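Local coordinates for protein beta-n-acetylhexosaminidase (Streptococcus pneumoniae, PDB 4AZI) that probably removes terminal beta-linked N-acetylhexosamine residues from glycans, as a family 20 glycoside hydrolase module of the pneumococcal exo-beta-D-N-acetylglucosaminidase StrH, at residues E299-T304 with F343-A348; R29-A34 with S40-L45. The protein carries 2 engineered substitutions. All coordinates share one frame; numbering follows the deposited sequence. Where two conformers were deposited one is given.

Interaction 1: E299-T304 with F343-A348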
ATOM      1  N   GLU A 299     -18.730  -4.948  -8.912  0.50 15.33           N
ATOM      2  CA  GLU A 299     -19.519  -4.049  -9.760  0.50 15.37           C
ATOM      3  C   GLU A 299     -18.714  -2.793 -10.081  0.50 15.13           C
ATOM      4  O   GLU A 299     -18.558  -2.434 -11.249  0.50 15.10           O
ATOM      5  CB  GLU A 299     -20.848  -3.661  -9.084  0.50 15.85           C
ATOM      6  CG  GLU A 299     -21.797  -2.865  -9.976  0.50 16.41           C
ATOM      7  CD  GLU A 299     -22.963  -2.244  -9.216  0.50 17.08           C
ATOM      8  OE1 GLU A 299     -22.990  -2.339  -7.972  0.50 17.50           O
ATOM      9  OE2 GLU A 299     -23.853  -1.646  -9.862  0.50 17.41           O
ATOM     10  N   ASN A 300     -18.177  -2.160  -9.040  1.00 14.88           N
ATOM     11  CA  ASN A 300     -17.463  -0.876  -9.177  1.00 14.65           C
ATOM     12  C   ASN A 300     -16.180  -0.910 -10.013  1.00 14.43           C
ATOM     13  O   ASN A 300     -15.767   0.127 -10.546  1.00 14.46           O
ATOM     14  CB  ASN A 300     -17.166  -0.251  -7.806  1.00 14.60           C
ATOM     15  CG  ASN A 300     -18.420   0.171  -7.063  1.00 14.77           C
ATOM     16  OD1 ASN A 300     -18.445   0.161  -5.834  1.00 15.07           O
ATOM     17  ND2 ASN A 300     -19.454   0.570  -7.798  1.00 14.45           N
ATOM     18  N   THR A 301     -15.544  -2.076 -10.124  1.00 14.32           N
ATOM     19  CA  THR A 301     -14.378  -2.209 -11.009  1.00 15.15           C
ATOM     20  C   THR A 301     -14.732  -1.881 -12.457  1.00 15.63           C
ATOM     21  O   THR A 301     -13.863  -1.489 -13.235  1.00 15.98           O
ATOM     22  CB  THR A 301     -13.719  -3.604 -10.967  1.00 15.08           C
ATOM     23  OG1 THR A 301     -14.645  -4.604 -11.425  1.00 15.33           O
ATOM     24  CG2 THR A 301     -13.220  -3.934  -9.567  1.00 14.66           C
ATOM     25  N   GLY A 302     -16.004  -2.049 -12.806  1.00 15.90           N
ATOM     26  CA  GLY A 302     -16.523  -1.642 -14.105  1.00 16.95           C
ATOM     27  C   GLY A 302     -17.161  -0.265 -14.091  1.00 17.51           C
ATOM     28  O   GLY A 302     -16.936   0.529 -14.999  1.00 18.55           O
ATOM     29  N   LYS A 303     -17.939   0.012 -13.047  1.00 17.65           N
ATOM     30  CA  LYS A 303     -18.772   1.221 -12.954  1.00 17.55           C
ATOM     31  C   LYS A 303     -17.998   2.518 -12.709  1.00 16.91           C
ATOM     32  O   LYS A 303     -18.353   3.562 -13.250  1.00 16.97           O
ATOM     33  CB  LYS A 303     -19.827   1.038 -11.857  1.00 18.60           C
ATOM     34  CG  LYS A 303     -21.178   1.667 -12.158  1.00 19.59           C
ATOM     35  CD  LYS A 303     -22.283   0.919 -11.417  1.00 20.20           C
ATOM     36  CE  LYS A 303     -23.642   1.171 -12.052  1.00 20.76           C
ATOM     37  N   THR A 304     -16.963   2.456 -11.877  1.00 15.86           N
ATOM     38  CA  THR A 304     -16.110   3.616 -11.615  1.00 14.75           C
ATOM     39  C   THR A 304     -14.959   3.610 -12.614  1.00 14.49           C
ATOM     40  O   THR A 304     -14.265   2.607 -12.718  1.00 14.30           O
ATOM     41  CB  THR A 304     -15.528   3.562 -10.192  1.00 14.68           C
ATOM     42  OG1 THR A 304     -16.594   3.411  -9.249  1.00 14.89           O
ATOM     43  CG2 THR A 304     -14.735   4.838  -9.875  1.00 14.32           C
ATOM     44  N   PHE A 343      -8.894 -12.841  -6.134  1.00 18.19           N
ATOM     45  CA  PHE A 343      -8.534 -13.097  -7.526  1.00 18.68           C
ATOM     46  C   PHE A 343      -9.651 -12.674  -8.477  1.00 18.62           C
ATOM     47  O   PHE A 343      -9.380 -12.076  -9.519  1.00 18.90           O
ATOM     48  CB  PHE A 343      -8.157 -14.573  -7.728  1.00 18.86           C
ATOM     49  CG  PHE A 343      -6.783 -14.939  -7.215  1.00 19.35           C
ATOM     50  CD1 PHE A 343      -6.052 -14.064  -6.409  1.00 19.49           C
ATOM     51  CD2 PHE A 343      -6.228 -16.180  -7.521  1.00 19.86           C
ATOM     52  CE1 PHE A 343      -4.791 -14.408  -5.940  1.00 19.56           C
ATOM     53  CE2 PHE A 343      -4.965 -16.532  -7.053  1.00 19.74           C
ATOM     54  CZ  PHE A 343      -4.247 -15.645  -6.261  1.00 19.63           C
ATOM     55  N   GLU A 344     -10.902 -12.960  -8.121  1.00 18.43           N
ATOM     56  CA  GLU A 344     -12.022 -12.497  -8.947  1.00 18.28           C
ATOM     57  C   GLU A 344     -12.075 -10.961  -9.010  1.00 17.37           C
ATOM     58  O   GLU A 344     -12.288 -10.381 -10.077  1.00 16.39           O
ATOM     59  CB  GLU A 344     -13.362 -13.060  -8.464  1.00 19.46           C
ATOM     60  CG  GLU A 344     -14.518 -12.690  -9.390  1.00 20.58           C
ATOM     61  CD  GLU A 344     -15.885 -13.076  -8.855  1.00 21.69           C
ATOM     62  OE1 GLU A 344     -15.971 -13.605  -7.727  1.00 22.70           O
ATOM     63  OE2 GLU A 344     -16.880 -12.835  -9.569  1.00 22.79           O
ATOM     64  N   LEU A 345     -11.870 -10.315  -7.865  1.00 16.41           N
ATOM     65  CA  LEU A 345     -11.878  -8.856  -7.802  1.00 15.88           C
ATOM     66  C   LEU A 345     -10.750  -8.264  -8.653  1.00 15.28           C
ATOM     67  O   LEU A 345     -10.986  -7.355  -9.453  1.00 14.88           O
ATOM     68  CB  LEU A 345     -11.794  -8.380  -6.344  1.00 16.02           C
ATOM     69  CG  LEU A 345     -11.986  -6.897  -6.017  1.00 16.06           C
ATOM     70  CD1 LEU A 345     -13.241  -6.317  -6.649  1.00 16.14           C
ATOM     71  CD2 LEU A 345     -12.018  -6.703  -4.506  1.00 16.15           C
ATOM     72  N   MET A 346      -9.539  -8.802  -8.490  1.00 14.57           N
ATOM     73  CA  MET A 346      -8.391  -8.404  -9.296  1.00 14.54           C
ATOM     74  C   MET A 346      -8.625  -8.596 -10.790  1.00 14.39           C
ATOM     75  O   MET A 346      -8.292  -7.721 -11.577  1.00 13.67           O
ATOM     76  CB  MET A 346      -7.137  -9.174  -8.880  1.00 14.52           C
ATOM     77  CG  MET A 346      -6.582  -8.767  -7.530  1.00 14.84           C
ATOM     78  SD  MET A 346      -5.254  -9.858  -7.013  1.00 15.22           S
ATOM     79  CE  MET A 346      -3.941  -9.338  -8.120  1.00 14.97           C
ATOM     80  N   THR A 347      -9.185  -9.747 -11.165  1.00 14.11           N
ATOM     81  CA  THR A 347      -9.435 -10.079 -12.569  1.00 14.30           C
ATOM     82  C   THR A 347     -10.455  -9.121 -13.195  1.00 14.50           C
ATOM     83  O   THR A 347     -10.248  -8.634 -14.311  1.00 14.69           O
ATOM     84  CB  THR A 347      -9.901 -11.547 -12.721  1.00 14.19           C
ATOM     85  OG1 THR A 347      -8.910 -12.419 -12.162  1.00 13.85           O
ATOM     86  CG2 THR A 347     -10.125 -11.912 -14.184  1.00 14.40           C
ATOM     87  N   ALA A 348     -11.534  -8.844 -12.464  1.00 14.29           N
ATOM     88  CA  ALA A 348     -12.569  -7.906 -12.910  1.00 14.72           C
ATOM     89  C   ALA A 348     -12.019  -6.504 -13.218  1.00 14.42           C
ATOM     90  O   ALA A 348     -12.332  -5.929 -14.263  1.00 14.22           O
ATOM     91  CB  ALA A 348     -13.689  -7.831 -11.883  1.00 14.74           C
TER

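Interaction 2: R29-A34 with S40-L45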
ATOM      1  N   ARG A  29       1.677 -15.921  -4.278  1.00 16.62           N
ATOM      2  CA  ARG A  29       0.515 -16.210  -5.130  1.00 16.85           C
ATOM      3  C   ARG A  29      -0.224 -14.957  -5.615  1.00 16.14           C
ATOM      4  O   ARG A  29      -0.679 -14.898  -6.762  1.00 16.07           O
ATOM      5  CB  ARG A  29      -0.468 -17.126  -4.408  1.00 18.40           C
ATOM      6  CG  ARG A  29      -0.015 -18.568  -4.312  1.00 20.32           C
ATOM      7  CD  ARG A  29      -1.194 -19.487  -4.542  1.00 23.34           C
ATOM      8  NE  ARG A  29      -1.530 -19.563  -5.970  1.00 25.91           N
ATOM      9  CZ  ARG A  29      -2.634 -20.115  -6.469  1.00 26.76           C
ATOM     10  NH1 ARG A  29      -3.544 -20.653  -5.668  1.00 27.75           N
ATOM     11  NH2 ARG A  29      -2.829 -20.130  -7.782  1.00 27.28           N
ATOM     12  N   ILE A  30      -0.361 -13.975  -4.726  1.00 15.47           N
ATOM     13  CA  ILE A  30      -0.892 -12.655  -5.090  1.00 14.78           C
ATOM     14  C   ILE A  30      -0.018 -11.982  -6.163  1.00 14.55           C
ATOM     15  O   ILE A  30      -0.540 -11.462  -7.151  1.00 14.55           O
ATOM     16  CB  ILE A  30      -1.047 -11.748  -3.840  1.00 14.45           C
ATOM     17  CG1 ILE A  30      -2.204 -12.253  -2.963  1.00 14.40           C
ATOM     18  CG2 ILE A  30      -1.233 -10.278  -4.235  1.00 14.20           C
ATOM     19  CD1 ILE A  30      -2.208 -11.711  -1.547  1.00 14.35           C
ATOM     20  N   VAL A  31       1.303 -12.004  -5.958  1.00 14.47           N
ATOM     21  CA  VAL A  31       2.288 -11.511  -6.938  1.00 14.32           C
ATOM     22  C   VAL A  31       2.091 -12.184  -8.307  1.00 14.54           C
ATOM     23  O   VAL A  31       2.031 -11.504  -9.337  1.00 14.39           O
ATOM     24  CB  VAL A  31       3.743 -11.742  -6.437  1.00 14.33           C
ATOM     25  CG1 VAL A  31       4.750 -11.649  -7.578  1.00 14.05           C
ATOM     26  CG2 VAL A  31       4.099 -10.755  -5.335  1.00 13.84           C
ATOM     27  N   ASP A  32       1.979 -13.515  -8.283  1.00 14.67           N
ATOM     28  CA  ASP A  32       1.694 -14.347  -9.462  1.00 14.95           C
ATOM     29  C   ASP A  32       0.439 -13.912 -10.198  1.00 14.71           C
ATOM     30  O   ASP A  32       0.453 -13.735 -11.418  1.00 14.69           O
ATOM     31  CB  ASP A  32       1.497 -15.813  -9.047  1.00 14.87           C
ATOM     32  CG  ASP A  32       2.785 -16.493  -8.647  1.00 15.31           C
ATOM     33  OD1 ASP A  32       3.867 -15.915  -8.872  0.50 15.08           O
ATOM     34  OD2 ASP A  32       2.703 -17.624  -8.121  0.50 14.84           O
ATOM     35  N   LYS A  33      -0.653 -13.772  -9.446  1.00 14.82           N
ATOM     36  CA  LYS A  33      -1.928 -13.352 -10.005  1.00 14.84           C
ATOM     37  C   LYS A  33      -1.861 -11.934 -10.543  1.00 14.47           C
ATOM     38  O   LYS A  33      -2.457 -11.647 -11.572  1.00 14.43           O
ATOM     39  CB  LYS A  33      -3.054 -13.471  -8.973  1.00 15.26           C
ATOM     40  CG  LYS A  33      -4.447 -13.445  -9.578  1.00 15.79           C
ATOM     41  CD  LYS A  33      -4.676 -14.650 -10.481  1.00 16.59           C
ATOM     42  CE  LYS A  33      -6.034 -14.597 -11.156  1.00 17.09           C
ATOM     43  NZ  LYS A  33      -6.221 -15.749 -12.090  1.00 17.48           N
ATOM     44  N   ALA A  34      -1.140 -11.056  -9.848  1.00 14.22           N
ATOM     45  CA  ALA A  34      -0.943  -9.681 -10.325  1.00 13.87           C
ATOM     46  C   ALA A  34      -0.144  -9.658 -11.626  1.00 13.66           C
ATOM     47  O   ALA A  34      -0.479  -8.929 -12.555  1.00 13.46           O
ATOM     48  CB  ALA A  34      -0.265  -8.834  -9.263  1.00 13.60           C
ATOM     49  N   SER A  40       1.183  -3.767 -11.958  1.00 12.18           N
ATOM     50  CA  SER A  40       2.584  -3.383 -11.885  1.00 12.15           C
ATOM     51  C   SER A  40       3.173  -3.478 -10.473  1.00 11.82           C
ATOM     52  O   SER A  40       4.392  -3.555 -10.317  1.00 11.58           O
ATOM     53  CB  SER A  40       2.792  -1.966 -12.448  1.00 12.27           C
ATOM     54  OG  SER A  40       2.026  -1.025 -11.719  1.00 12.01           O
ATOM     55  N   ASP A  41       2.313  -3.459  -9.455  1.00 11.46           N
ATOM     56  CA  ASP A  41       2.770  -3.371  -8.062  1.00 11.56           C
ATOM     57  C   ASP A  41       1.870  -4.119  -7.084  1.00 11.31           C
ATOM     58  O   ASP A  41       0.665  -4.232  -7.307  1.00 10.97           O
ATOM     59  CB  ASP A  41       2.825  -1.901  -7.616  1.00 11.49           C
ATOM     60  CG  ASP A  41       3.781  -1.065  -8.453  1.00 11.88           C
ATOM     61  OD1 ASP A  41       4.990  -1.013  -8.128  1.00 12.30           O
ATOM     62  OD2 ASP A  41       3.319  -0.455  -9.440  1.00 12.16           O
ATOM     63  N   VAL A  42       2.469  -4.589  -5.988  1.00 11.25           N
ATOM     64  CA  VAL A  42       1.726  -5.044  -4.812  1.00 11.16           C
ATOM     65  C   VAL A  42       1.970  -4.046  -3.677  1.00 11.27           C
ATOM     66  O   VAL A  42       3.117  -3.801  -3.291  1.00 11.32           O
ATOM     67  CB  VAL A  42       2.131  -6.479  -4.380  1.00 11.41           C
ATOM     68  CG1 VAL A  42       1.510  -6.845  -3.040  1.00 11.60           C
ATOM     69  CG2 VAL A  42       1.715  -7.497  -5.428  1.00 11.21           C
ATOM     70  N   HIS A  43       0.887  -3.455  -3.170  1.00 10.84           N
ATOM     71  CA  HIS A  43       0.956  -2.549  -2.035  1.00 10.44           C
ATOM     72  C   HIS A  43       0.734  -3.354  -0.799  1.00 10.31           C
ATOM     73  O   HIS A  43      -0.325  -3.968  -0.628  1.00 10.14           O
ATOM     74  CB  HIS A  43      -0.087  -1.447  -2.166  1.00 10.30           C
ATOM     75  CG  HIS A  43      -0.124  -0.489  -0.998  1.00 10.51           C
ATOM     76  ND1 HIS A  43      -0.944  -0.664   0.057  1.00 10.20           N
ATOM     77  CD2 HIS A  43       0.589   0.687  -0.752  1.00 10.31           C
ATOM     78  CE1 HIS A  43      -0.770   0.345   0.932  1.00 10.32           C
ATOM     79  NE2 HIS A  43       0.167   1.170   0.440  1.00 10.32           N
ATOM     80  N   LEU A  44       1.740  -3.377   0.070  1.00 10.18           N
ATOM     81  CA  LEU A  44       1.693  -4.232   1.248  1.00 10.28           C
ATOM     82  C   LEU A  44       1.776  -3.456   2.567  1.00 10.18           C
ATOM     83  O   LEU A  44       2.833  -2.931   2.951  1.00  9.94           O
ATOM     84  CB  LEU A  44       2.762  -5.332   1.163  1.00 10.14           C
ATOM     85  CG  LEU A  44       2.688  -6.515   2.146  1.00 10.35           C
ATOM     86  CD1 LEU A  44       1.494  -7.427   1.883  1.00 10.35           C
ATOM     87  CD2 LEU A  44       3.985  -7.320   2.121  1.00 10.05           C
ATOM     88  N   LEU A  45       0.638  -3.382   3.254  1.00 10.18           N
ATOM     89  CA  LEU A  45       0.600  -2.822   4.594  1.00 10.15           C
ATOM     90  C   LEU A  45       1.207  -3.848   5.535  1.00 10.34           C
ATOM     91  O   LEU A  45       0.785  -5.015   5.567  1.00 10.29           O
ATOM     92  CB  LEU A  45      -0.829  -2.447   5.011  1.00 10.31           C
ATOM     93  CG  LEU A  45      -1.498  -1.385   4.137  1.00 10.39           C
ATOM     94  CD1 LEU A  45      -2.629  -1.993   3.313  1.00 10.43           C
ATOM     95  CD2 LEU A  45      -2.012  -0.225   4.974  1.00 10.46           C
TER

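Interaction 1: E299-T304 with F343-A348
Thr301 packs against Leu345 and Ala348, joining two neighbouring helices on the outside of the TIM barrel. Helix 294-303 precedes the last barrel strand, 321-329, and helix 339-352 follows it. The backbones come nearest at Thr301 and Ala348, with 6.3 Å between their CA atoms. The side chains at this point, a threonine and an alanine, are small.

The tight part is the side chain of Thr301, which is buried. Its two branches divide the work. With chi1 at 63°, the hydroxyl sits between the backbone N and the carbonyl carbon, and OG1 lies 3.4 Å from Ala348 CB. This is the closest approach between the two segments. The methyl CG2 meets Leu345 CD1 at 3.8 Å. The side chains of Thr301 and Leu345 cross obliquely. With CG anti to the backbone N (chi1 -171°), Leu345 carries CD1 across to the methyl of Thr301. Leu326 of strand 321-329 touches both Thr301 and Leu345, so this side of the contact rests on the barrel wall. Leu345 also packs on Ile328 of that strand and Tyr281 of strand 271-282.

The outer side is looser. Toward solvent lie Gly302 and Glu344, which do not meet across the contact. No hydrogen bond joins the segments. The hydroxyl of Thr301 is instead satisfied within its own helix, where OG1 is hydrogen-bonded to Ile298 O.

Interaction 2: R29-A34 with S40-L45
Val42 reaches from strand 41-45 to the barrel-facing side of helix 24-37, where it meets Ile30 and Val31. The bond from CA to CB points toward the helix. From CB the side chain forks into two methyls. CG1 lies anti to the backbone N (chi1 171°), and no atom of segment 29-34 comes within 4.2 Å of it. CG2, anti to the carbonyl carbon, makes the contact. It meets Val31 CG2 at 4.0 Å and Ile30 CG2 at a slightly longer 4.2 Å. One methyl therefore touches two successive residues of the helix. The side chains of Val31 and Val42 cross at about a right angle.

All three residues are buried, and the contact between them is wholly apolar. Ile30 also packs on Ile15 of strand 10-16. Val31 also packs on Leu100, Tyr103 and Ala104 of helix 94-106. His43 lies on the other face of the strand, hydrogen-bonded to Ser14 and Asn178. Alternate strand residues thus serve the helix layer and the barrel interior. This is the packing of a right-handed beta-alpha-beta unit, here strand 10-16, helix 24-37 and strand 41-45, at the start of the TIM barrel.

Overall arrangement
Interaction 2 comes first along the chain, and interaction 1 lies near the end of the barrel. Their centres are nevertheless only 16 Å apart. The eight-stranded parallel sheet closes on itself, which brings helix 339-352 beside helix 24-37. The two contacts touch directly there: Phe343 CD1 packs on Lys33 CG at 3.6 Å, and Met346 CE lies 3.7 Å from Ala34 N. Interaction 1 joins two helices of the outer layer, whereas interaction 2 joins a helix to a strand. Together they link the first and last parts of the family 20 catalytic barrel. The side chain of Leu345, packed on strands 271-282 and 321-329, is about 11 Å from the bound inhibitor.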